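Local coordinates for protein translation initiation factor eIF-2B (Pyrococcus horikoshii, PDB 1VB5) that serves as the regulatory subunit of archaeal initiation factor 2B, a factor thought to promote exchange of GDP for GTP on initiation factor 2, at the interface of chains A and B. Numbering follows the deposited sequence. Chains: chain A/B, translation initiation factor eIF-2B.

The interface of chains A and B. Residues chain A 164-166, 170, 174; chain B 247-249.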
ATOM      1  N   GLU A 164      -3.288 -12.712 -10.997  1.00 26.92           N
ATOM      2  CA  GLU A 164      -4.160 -12.365  -9.890  1.00 25.83           C
ATOM      3  C   GLU A 164      -3.814 -10.919  -9.517  1.00 23.13           C
ATOM      4  O   GLU A 164      -2.638 -10.575  -9.380  1.00 20.42           O
ATOM      5  CB  GLU A 164      -3.875 -13.300  -8.714  1.00 30.84           C
ATOM      6  CG  GLU A 164      -4.759 -13.103  -7.508  1.00 42.78           C
ATOM      7  CD  GLU A 164      -4.399 -14.050  -6.377  1.00 47.69           C
ATOM      8  OE1 GLU A 164      -5.174 -14.139  -5.401  1.00 57.59           O
ATOM      9  OE2 GLU A 164      -3.336 -14.703  -6.461  1.00 51.40           O
ATOM     10  N   VAL A 165      -4.829 -10.073  -9.380  1.00 19.63           N
ATOM     11  CA  VAL A 165      -4.610  -8.674  -9.025  1.00 19.15           C
ATOM     12  C   VAL A 165      -4.932  -8.450  -7.547  1.00 21.88           C
ATOM     13  O   VAL A 165      -5.869  -9.043  -7.014  1.00 21.63           O
ATOM     14  CB  VAL A 165      -5.498  -7.730  -9.875  1.00 18.70           C
ATOM     15  CG1 VAL A 165      -5.130  -6.283  -9.605  1.00  8.91           C
ATOM     16  CG2 VAL A 165      -5.337  -8.051 -11.357  1.00 15.48           C
ATOM     17  N   ILE A 166      -4.150  -7.595  -6.892  1.00 16.68           N
ATOM     18  CA  ILE A 166      -4.351  -7.282  -5.479  1.00 17.43           C
ATOM     19  C   ILE A 166      -4.212  -5.778  -5.260  1.00 19.23           C
ATOM     20  O   ILE A 166      -3.787  -5.055  -6.161  1.00 17.33           O
ATOM     21  CB  ILE A 166      -3.295  -7.989  -4.581  1.00 16.68           C
ATOM     22  CG1 ILE A 166      -1.891  -7.470  -4.915  1.00 15.80           C
ATOM     23  CG2 ILE A 166      -3.364  -9.504  -4.778  1.00 16.00           C
ATOM     24  CD1 ILE A 166      -0.817  -7.957  -3.972  1.00 12.05           C
ATOM     25  N   GLN A 170      -1.953  -5.035   0.135  1.00 16.97           N
ATOM     26  CA  GLN A 170      -1.887  -6.486   0.306  1.00 17.98           C
ATOM     27  C   GLN A 170      -0.574  -7.155  -0.134  1.00 17.98           C
ATOM     28  O   GLN A 170      -0.498  -8.383  -0.180  1.00 18.25           O
ATOM     29  CB  GLN A 170      -3.040  -7.147  -0.452  1.00 21.60           C
ATOM     30  CG  GLN A 170      -4.407  -7.037   0.193  1.00 16.47           C
ATOM     31  CD  GLN A 170      -5.499  -7.552  -0.730  1.00 19.30           C
ATOM     32  OE1 GLN A 170      -6.027  -6.811  -1.560  1.00 21.42           O
ATOM     33  NE2 GLN A 170      -5.819  -8.833  -0.611  1.00 10.42           N
ATOM     34  N   PHE A 174       0.845 -11.207   0.171  1.00 27.23           N
ATOM     35  CA  PHE A 174       1.147 -12.018  -0.998  1.00 26.09           C
ATOM     36  C   PHE A 174       2.603 -12.301  -1.387  1.00 26.34           C
ATOM     37  O   PHE A 174       2.812 -13.242  -2.151  1.00 23.92           O
ATOM     38  CB  PHE A 174       0.388 -11.491  -2.223  1.00 24.23           C
ATOM     39  CG  PHE A 174      -1.093 -11.759  -2.176  1.00 23.90           C
ATOM     40  CD1 PHE A 174      -1.941 -10.944  -1.430  1.00 23.16           C
ATOM     41  CD2 PHE A 174      -1.634 -12.850  -2.846  1.00 26.91           C
ATOM     42  CE1 PHE A 174      -3.307 -11.212  -1.349  1.00 26.80           C
ATOM     43  CE2 PHE A 174      -2.999 -13.133  -2.774  1.00 31.01           C
ATOM     44  CZ  PHE A 174      -3.841 -12.312  -2.023  1.00 33.81           C
TER
ATOM     45  N   ARG B 247      -8.367  -9.388  -6.000  1.00 21.62           N
ATOM     46  CA  ARG B 247      -8.349 -10.144  -4.753  1.00 24.82           C
ATOM     47  C   ARG B 247      -8.416  -9.073  -3.658  1.00 25.22           C
ATOM     48  O   ARG B 247      -7.739  -8.042  -3.751  1.00 23.45           O
ATOM     49  CB  ARG B 247      -7.046 -10.945  -4.648  1.00 24.71           C
ATOM     50  CG  ARG B 247      -6.976 -11.901  -3.473  1.00 30.61           C
ATOM     51  CD  ARG B 247      -7.990 -13.038  -3.598  1.00 33.16           C
ATOM     52  NE  ARG B 247      -7.974 -13.889  -2.409  1.00 33.82           N
ATOM     53  CZ  ARG B 247      -7.064 -14.827  -2.167  1.00 33.95           C
ATOM     54  NH1 ARG B 247      -6.087 -15.053  -3.038  1.00 39.05           N
ATOM     55  NH2 ARG B 247      -7.123 -15.534  -1.046  1.00 38.70           N
ATOM     56  N   ASN B 248      -9.229  -9.301  -2.632  1.00 19.36           N
ATOM     57  CA  ASN B 248      -9.378  -8.306  -1.575  1.00 21.23           C
ATOM     58  C   ASN B 248      -9.429  -8.883  -0.164  1.00 22.88           C
ATOM     59  O   ASN B 248     -10.496  -8.946   0.452  1.00 25.39           O
ATOM     60  CB  ASN B 248     -10.634  -7.466  -1.863  1.00 18.39           C
ATOM     61  CG  ASN B 248     -10.903  -6.402  -0.807  1.00 26.11           C
ATOM     62  OD1 ASN B 248      -9.990  -5.741  -0.310  1.00 22.50           O
ATOM     63  ND2 ASN B 248     -12.176  -6.217  -0.480  1.00 26.34           N
ATOM     64  N   VAL B 249      -8.275  -9.315   0.334  1.00 21.20           N
ATOM     65  CA  VAL B 249      -8.169  -9.855   1.687  1.00 17.78           C
ATOM     66  C   VAL B 249      -8.075  -8.604   2.548  1.00 22.14           C
ATOM     67  O   VAL B 249      -7.092  -7.858   2.477  1.00 20.54           O
ATOM     68  CB  VAL B 249      -6.890 -10.718   1.856  1.00 19.98           C
ATOM     69  CG1 VAL B 249      -6.799 -11.261   3.282  1.00 12.50           C
ATOM     70  CG2 VAL B 249      -6.908 -11.875   0.858  1.00 19.10           C
TER
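B:Arg247 lies against a short edge of chain A formed by A:Glu164, A:Val165, A:Gln170 and A:Phe174, a compact example of one arginine serving an interface through its backbone, its aliphatic stem and its charged end. The firm side begins at the main chain, where B:Arg247 N donates to A:Val165 O over 2.7 Å. Beside this bond the stem runs past A:Phe174, whose CZ reaches CG of B:Arg247 at 3.5 Å. Ring and guanidinium stand nearly perpendicular (86°), with NH1 at the ring's edge and in its plane, while A:Ile166 CG2 covers one ring face from within chain A, 3.7 Å above its centre.

The A:Gln170 amide meets the B:Arg247–B:Val249 backbone. As modelled, its NE2 lies 2.7 Å from B:Val249 N, two donors facing, and its OE1 3.0 Å from B:Arg247 O, two acceptors. Turning the amide over would probably make both hydrogen bonds, B:Val249 N donating to the oxygen and the amide NH2 to B:Arg247 O, so its assigned orientation is doubtful.

The looser side is the salt bridge to A:Glu164, whose side chain is poorly ordered. B:Arg247 NH1 donates to OE1 of the carboxylate at 2.7 Å, with carboxylate and guanidinium almost coplanar. In the arginine, chi2 (66°) takes CD outward, and the turn about CD-NE (chi4 -79°) brings NH1 back to the carboxylate; the glutamate is fully extended, and the bridge is probably less fixed than the backbone bond. An alanine here is likely to leave the A:Glu164 carboxylate without its cationic mate and the edge of A:Phe174 without the arginine stem beside it.

Chain A contributes the end of strand 163-166, the 3-10 helix 168-170 and helix 171-175, beside the A:Cys175–A:Cys207 disulfide; chain B contributes the loop between strands 244-245 and 251-254. Two-fold symmetry repeats this patch with the chains exchanged, as one part of a larger dimer interface that may reflect the biological assembly.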